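Local coordinates for aminotransferase, class V family protein (Trichomonas vaginalis, PDB 5F8V) that probably catalyses the pyridoxal-phosphate-dependent exchange of an amino group between O-phospho-L-serine and 2-oxoglutarate in serine biosynthesis, at residues W142-N156 with F167-N181. Residues are numbered along the deposited sequence; the frame is centred on the assembly and turned at random.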
loop_
_atom_site.group_PDB
_atom_site.type_symbol
_atom_site.label_atom_id
_atom_site.label_comp_id
_atom_site.label_asym_id
_atom_site.label_seq_id
_atom_site.Cartn_x
_atom_site.Cartn_y
_atom_site.Cartn_z
ATOM N N TRP A 142 -5.966 10.237 -34.692
ATOM C CA TRP A 142 -5.798 10.812 -33.364
ATOM C C TRP A 142 -5.894 12.334 -33.450
ATOM O O TRP A 142 -5.262 12.950 -34.316
ATOM C CB TRP A 142 -4.434 10.424 -32.773
ATOM C CG TRP A 142 -4.235 8.939 -32.524
ATOM C CD1 TRP A 142 -5.079 7.917 -32.868
ATOM C CD2 TRP A 142 -3.090 8.321 -31.921
ATOM N NE1 TRP A 142 -4.535 6.708 -32.510
ATOM C CE2 TRP A 142 -3.318 6.925 -31.922
ATOM C CE3 TRP A 142 -1.903 8.813 -31.360
ATOM C CZ2 TRP A 142 -2.399 6.014 -31.400
ATOM C CZ3 TRP A 142 -0.983 7.909 -30.843
ATOM C CH2 TRP A 142 -1.235 6.520 -30.870
ATOM N N LYS A 143 -6.692 12.919 -32.556
ATOM C CA LYS A 143 -6.853 14.368 -32.444
ATOM C C LYS A 143 -6.148 14.829 -31.171
ATOM O O LYS A 143 -6.689 14.696 -30.072
ATOM C CB LYS A 143 -8.345 14.750 -32.427
ATOM C CG LYS A 143 -8.932 15.099 -33.796
ATOM C CD LYS A 143 -8.753 13.985 -34.819
ATOM C CE LYS A 143 -9.230 14.396 -36.199
ATOM N NZ LYS A 143 -8.885 13.368 -37.226
ATOM N N LEU A 144 -4.929 15.346 -31.330
ATOM C CA LEU A 144 -4.116 15.795 -30.199
ATOM C C LEU A 144 -4.440 17.246 -29.846
ATOM O O LEU A 144 -4.909 18.008 -30.689
ATOM C CB LEU A 144 -2.621 15.650 -30.511
ATOM C CG LEU A 144 -2.129 14.328 -31.111
ATOM C CD1 LEU A 144 -0.607 14.308 -31.108
ATOM C CD2 LEU A 144 -2.689 13.111 -30.386
ATOM N N SER A 145 -4.172 17.612 -28.594
ATOM C CA SER A 145 -4.450 18.952 -28.077
ATOM C C SER A 145 -3.228 19.841 -28.254
ATOM O O SER A 145 -2.095 19.358 -28.235
ATOM C CB SER A 145 -4.831 18.882 -26.603
ATOM O OG SER A 145 -6.021 18.138 -26.434
ATOM N N GLU A 146 -3.467 21.141 -28.403
ATOM C CA GLU A 146 -2.411 22.094 -28.752
ATOM C C GLU A 146 -1.341 22.188 -27.665
ATOM O O GLU A 146 -0.152 22.009 -27.941
ATOM C CB GLU A 146 -3.003 23.487 -29.031
ATOM C CG GLU A 146 -2.037 24.463 -29.697
ATOM C CD GLU A 146 -2.522 25.906 -29.637
ATOM O OE1 GLU A 146 -1.802 26.755 -29.064
ATOM O OE2 GLU A 146 -3.625 26.189 -30.157
ATOM N N ASP A 147 -1.773 22.456 -26.438
ATOM C CA ASP A 147 -0.858 22.693 -25.318
ATOM C C ASP A 147 -0.956 21.537 -24.316
ATOM O O ASP A 147 -1.202 21.746 -23.135
ATOM C CB ASP A 147 -1.196 24.043 -24.659
ATOM C CG ASP A 147 -0.180 24.460 -23.605
ATOM O OD1 ASP A 147 1.041 24.333 -23.844
ATOM O OD2 ASP A 147 -0.611 24.913 -22.528
ATOM N N ALA A 148 -0.753 20.315 -24.807
ATOM C CA ALA A 148 -0.926 19.107 -23.991
ATOM C C ALA A 148 0.246 18.900 -23.030
ATOM O O ALA A 148 1.401 18.927 -23.436
ATOM C CB ALA A 148 -1.113 17.888 -24.878
ATOM N N ALA A 149 -0.070 18.693 -21.754
ATOM C CA ALA A 149 0.931 18.462 -20.718
ATOM C C ALA A 149 1.595 17.096 -20.886
ATOM O O ALA A 149 2.772 16.912 -20.533
ATOM C CB ALA A 149 0.297 18.566 -19.334
ATOM N N TYR A 150 0.821 16.144 -21.402
ATOM C CA TYR A 150 1.299 14.797 -21.647
ATOM C C TYR A 150 0.325 14.038 -22.548
ATOM O O TYR A 150 -0.792 14.512 -22.821
ATOM C CB TYR A 150 1.512 14.046 -20.315
ATOM C CG TYR A 150 0.321 14.019 -19.365
ATOM C CD1 TYR A 150 0.304 14.800 -18.207
ATOM C CD2 TYR A 150 -0.769 13.173 -19.596
ATOM C CE1 TYR A 150 -0.776 14.767 -17.326
ATOM C CE2 TYR A 150 -1.850 13.132 -18.729
ATOM C CZ TYR A 150 -1.848 13.922 -17.593
ATOM O OH TYR A 150 -2.921 13.870 -16.744
ATOM N N PHE A 151 0.781 12.878 -23.014
ATOM C CA PHE A 151 -0.013 11.921 -23.768
ATOM C C PHE A 151 -0.056 10.651 -22.918
ATOM O O PHE A 151 0.961 9.973 -22.762
ATOM C CB PHE A 151 0.634 11.640 -25.126
ATOM C CG PHE A 151 -0.143 10.691 -25.993
ATOM C CD1 PHE A 151 -1.015 11.171 -26.967
ATOM C CD2 PHE A 151 0.006 9.312 -25.850
ATOM C CE1 PHE A 151 -1.721 10.296 -27.778
ATOM C CE2 PHE A 151 -0.699 8.435 -26.646
ATOM C CZ PHE A 151 -1.567 8.926 -27.617
ATOM N N TYR A 152 -1.220 10.356 -22.350
ATOM C CA TYR A 152 -1.389 9.205 -21.464
ATOM C C TYR A 152 -1.928 8.019 -22.244
ATOM O O TYR A 152 -2.843 8.178 -23.055
ATOM C CB TYR A 152 -2.344 9.544 -20.318
ATOM C CG TYR A 152 -2.539 8.408 -19.338
ATOM C CD1 TYR A 152 -3.376 7.324 -19.638
ATOM C CD2 TYR A 152 -1.883 8.407 -18.105
ATOM C CE1 TYR A 152 -3.540 6.278 -18.752
ATOM C CE2 TYR A 152 -2.056 7.368 -17.209
ATOM C CZ TYR A 152 -2.884 6.315 -17.539
ATOM O OH TYR A 152 -3.050 5.291 -16.661
ATOM N N TYR A 153 -1.376 6.833 -21.987
ATOM C CA TYR A 153 -1.907 5.589 -22.567
ATOM C C TYR A 153 -1.505 4.348 -21.793
ATOM O O TYR A 153 -0.577 4.378 -20.994
ATOM C CB TYR A 153 -1.495 5.439 -24.033
ATOM C CG TYR A 153 -0.139 4.806 -24.288
ATOM C CD1 TYR A 153 1.035 5.538 -24.146
ATOM C CD2 TYR A 153 -0.038 3.482 -24.710
ATOM C CE1 TYR A 153 2.282 4.962 -24.399
ATOM C CE2 TYR A 153 1.194 2.908 -24.972
ATOM C CZ TYR A 153 2.357 3.656 -24.812
ATOM O OH TYR A 153 3.569 3.069 -25.079
ATOM N N CYS A 154 -2.216 3.262 -22.068
ATOM C CA CYS A 154 -1.984 1.970 -21.431
ATOM C C CYS A 154 -1.257 1.054 -22.404
ATOM O O CYS A 154 -1.781 0.713 -23.473
ATOM C CB CYS A 154 -3.305 1.340 -21.025
ATOM S SG CYS A 154 -3.093 -0.164 -20.076
ATOM N N ASP A 155 -0.042 0.666 -22.043
ATOM C CA ASP A 155 0.776 -0.143 -22.939
ATOM C C ASP A 155 0.186 -1.539 -23.154
ATOM O O ASP A 155 0.319 -2.091 -24.239
ATOM C CB ASP A 155 2.212 -0.241 -22.418
ATOM C CG ASP A 155 3.203 -0.545 -23.515
ATOM O OD1 ASP A 155 3.184 0.148 -24.547
ATOM O OD2 ASP A 155 4.005 -1.476 -23.344
ATOM N N ASN A 156 -0.465 -2.097 -22.131
ATOM C CA ASN A 156 -1.114 -3.406 -22.245
ATOM C C ASN A 156 -2.484 -3.431 -21.561
ATOM O O ASN A 156 -2.573 -3.368 -20.332
ATOM C CB ASN A 156 -0.204 -4.506 -21.680
ATOM C CG ASN A 156 -0.809 -5.888 -21.840
ATOM O OD1 ASN A 156 -0.890 -6.422 -22.947
ATOM N ND2 ASN A 156 -1.298 -6.447 -20.742
ATOM N N PHE A 167 6.379 2.311 -28.602
ATOM C CA PHE A 167 5.759 3.534 -28.069
ATOM C C PHE A 167 5.166 4.370 -29.213
ATOM O O PHE A 167 5.730 4.394 -30.304
ATOM C CB PHE A 167 6.767 4.405 -27.302
ATOM C CG PHE A 167 7.297 3.795 -26.019
ATOM C CD1 PHE A 167 6.754 2.634 -25.448
ATOM C CD2 PHE A 167 8.348 4.422 -25.356
ATOM C CE1 PHE A 167 7.269 2.118 -24.275
ATOM C CE2 PHE A 167 8.857 3.908 -24.175
ATOM C CZ PHE A 167 8.321 2.756 -23.636
ATOM N N PRO A 168 4.020 5.040 -28.969
ATOM C CA PRO A 168 3.504 5.985 -29.960
ATOM C C PRO A 168 4.464 7.150 -30.228
ATOM O O PRO A 168 5.312 7.471 -29.384
ATOM C CB PRO A 168 2.218 6.515 -29.317
ATOM C CG PRO A 168 1.834 5.498 -28.308
ATOM C CD PRO A 168 3.126 4.935 -27.804
ATOM N N ASP A 169 4.319 7.749 -31.408
ATOM C CA ASP A 169 5.046 8.950 -31.796
ATOM C C ASP A 169 4.103 10.151 -31.683
ATOM O O ASP A 169 3.209 10.329 -32.511
ATOM C CB ASP A 169 5.564 8.790 -33.231
ATOM C CG ASP A 169 6.465 9.932 -33.671
ATOM O OD1 ASP A 169 7.068 10.608 -32.803
ATOM O OD2 ASP A 169 6.589 10.135 -34.901
ATOM N N VAL A 170 4.288 10.946 -30.632
ATOM C CA VAL A 170 3.488 12.145 -30.401
ATOM C C VAL A 170 4.367 13.249 -29.815
ATOM O O VAL A 170 5.409 12.955 -29.215
ATOM C CB VAL A 170 2.286 11.887 -29.455
ATOM C CG1 VAL A 170 1.302 10.910 -30.085
ATOM C CG2 VAL A 170 2.741 11.405 -28.086
ATOM N N PRO A 171 3.959 14.523 -29.980
ATOM C CA PRO A 171 4.812 15.603 -29.463
ATOM C C PRO A 171 4.984 15.583 -27.940
ATOM O O PRO A 171 6.118 15.610 -27.459
ATOM C CB PRO A 171 4.087 16.872 -29.928
ATOM C CG PRO A 171 3.344 16.443 -31.153
ATOM C CD PRO A 171 2.854 15.063 -30.800
ATOM N N ALA A 172 3.877 15.491 -27.198
ATOM C CA ALA A 172 3.936 15.564 -25.736
ATOM C C ALA A 172 4.645 14.339 -25.134
ATOM O O ALA A 172 4.686 13.272 -25.768
ATOM C CB ALA A 172 2.544 15.724 -25.145
ATOM N N PRO A 173 5.224 14.494 -23.926
ATOM C CA PRO A 173 5.849 13.340 -23.271
ATOM C C PRO A 173 4.832 12.262 -22.885
ATOM O O PRO A 173 3.694 12.575 -22.533
ATOM C CB PRO A 173 6.523 13.943 -22.027
ATOM C CG PRO A 173 5.917 15.288 -21.851
ATOM C CD PRO A 173 5.513 15.753 -23.216
ATOM N N LEU A 174 5.253 11.009 -22.975
ATOM C CA LEU A 174 4.371 9.867 -22.733
ATOM C C LEU A 174 4.253 9.592 -21.249
ATOM O O LEU A 174 5.258 9.624 -20.516
ATOM C CB LEU A 174 4.915 8.616 -23.420
ATOM C CG LEU A 174 5.050 8.659 -24.947
ATOM C CD1 LEU A 174 5.919 7.502 -25.415
ATOM C CD2 LEU A 174 3.691 8.632 -25.628
ATOM N N ILE A 175 3.028 9.323 -20.809
ATOM C CA ILE A 175 2.791 8.766 -19.484
ATOM C C ILE A 175 2.114 7.418 -19.701
ATOM O O ILE A 175 1.005 7.369 -20.237
ATOM C CB ILE A 175 1.931 9.687 -18.605
ATOM C CG1 ILE A 175 2.680 11.012 -18.388
ATOM C CG2 ILE A 175 1.624 8.993 -17.283
ATOM C CD1 ILE A 175 2.071 11.955 -17.388
ATOM N N ILE A 176 2.784 6.345 -19.278
ATOM C CA ILE A 176 2.443 5.003 -19.706
ATOM C C ILE A 176 2.065 4.110 -18.517
ATOM O O ILE A 176 2.864 3.921 -17.585
ATOM C CB ILE A 176 3.595 4.343 -20.510
ATOM C CG1 ILE A 176 4.222 5.347 -21.495
ATOM C CG2 ILE A 176 3.092 3.102 -21.224
ATOM C CD1 ILE A 176 5.235 4.764 -22.456
ATOM N N ASP A 177 0.850 3.563 -18.554
ATOM C CA ASP A 177 0.453 2.515 -17.596
ATOM C C ASP A 177 0.956 1.182 -18.122
ATOM O O ASP A 177 0.415 0.641 -19.100
ATOM C CB ASP A 177 -1.064 2.486 -17.394
ATOM C CG ASP A 177 -1.519 1.457 -16.341
ATOM O OD1 ASP A 177 -0.689 0.773 -15.708
ATOM O OD2 ASP A 177 -2.734 1.342 -16.149
ATOM N N MET A 178 1.996 0.664 -17.465
ATOM C CA MET A 178 2.572 -0.627 -17.787
ATOM C C MET A 178 2.283 -1.655 -16.703
ATOM O O MET A 178 3.081 -2.583 -16.479
ATOM C CB MET A 178 4.074 -0.461 -17.959
ATOM C CG MET A 178 4.444 0.383 -19.168
ATOM S SD MET A 178 6.226 0.297 -19.398
ATOM C CE MET A 178 6.391 0.901 -21.082
ATOM N N SER A 179 1.142 -1.510 -16.036
ATOM C CA SER A 179 0.836 -2.372 -14.884
ATOM C C SER A 179 0.917 -3.851 -15.251
ATOM O O SER A 179 1.617 -4.623 -14.585
ATOM C CB SER A 179 -0.514 -2.004 -14.280
ATOM O OG SER A 179 -0.398 -0.795 -13.541
ATOM N N SER A 180 0.300 -4.226 -16.362
ATOM C CA SER A 180 0.218 -5.635 -16.757
ATOM C C SER A 180 1.318 -6.133 -17.702
ATOM O O SER A 180 1.285 -7.296 -18.103
ATOM C CB SER A 180 -1.159 -5.906 -17.365
ATOM O OG SER A 180 -1.412 -5.017 -18.436
ATOM N N ASN A 181 2.284 -5.289 -18.071
ATOM C CA ASN A 181 3.437 -5.774 -18.854
ATOM C C ASN A 181 4.821 -5.276 -18.391
ATOM O O ASN A 181 5.814 -5.418 -19.119
ATOM C CB ASN A 181 3.202 -5.543 -20.365
ATOM C CG ASN A 181 3.500 -4.119 -20.820
ATOM O OD1 ASN A 181 3.686 -3.213 -20.017
ATOM N ND2 ASN A 181 3.538 -3.923 -22.131
HETATM O O HOH W 1 -4.534 3.222 -17.509
HETATM O O HOH W 2 -0.332 -2.222 -18.709
#
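Tyr153 and Ile176 face each other across strands 150-154 and 174-177, which lie side by side and parallel in the central seven-stranded mixed sheet of the large domain of this class-V, fold-type I aminotransferase. Five backbone hydrogen bonds join them and run just past their ends, from Phe151 N to Pro173 O at the start to Asp155 N to Asp177 O (3.0 Å) at the end, and the short axes diverge by only 17°.

Apolar packing differs on the two faces. On that of Phe151 and Tyr153, the Tyr153 ring is sandwiched: Ile176 CG2 lies over one side and Pro168 CG over the other, 4.0 Å from the ring centroid, both as CH-pi contacts. Its chi1 of 86°, with CG between the backbone N and carbonyl carbon, swings the ring across toward Ile176. Val170 straddles two aromatics, CG1 lying over the face of Phe151 and also meeting the in-plane edge of Trp142 at CZ3 (3.8 Å). On the other face Ile175 CD1 sits 3.6 Å from the Tyr150 ring centroid, while helix 78-89 packs against both residues.

Polar side chains gather at the C-terminal ends. Tyr153 OH donates to Asp155 OD1 (3.0 Å) from above the carboxylate plane; OD2 accepts from Asn181 ND2 on its anti side and also pairs with Arg185, so both oxygens are engaged. Asp177 OD1 closes an Asx turn with Ser179 N and takes the Ser179 hydroxyl on its syn lone pair, and a water links its OD2 to Tyr152 OH. Asn156 OD1 bonds to Ser301, whereas Asn156 ND2 reaches Ser180 OG, in the amide plane, at 2.7 Å and 167°.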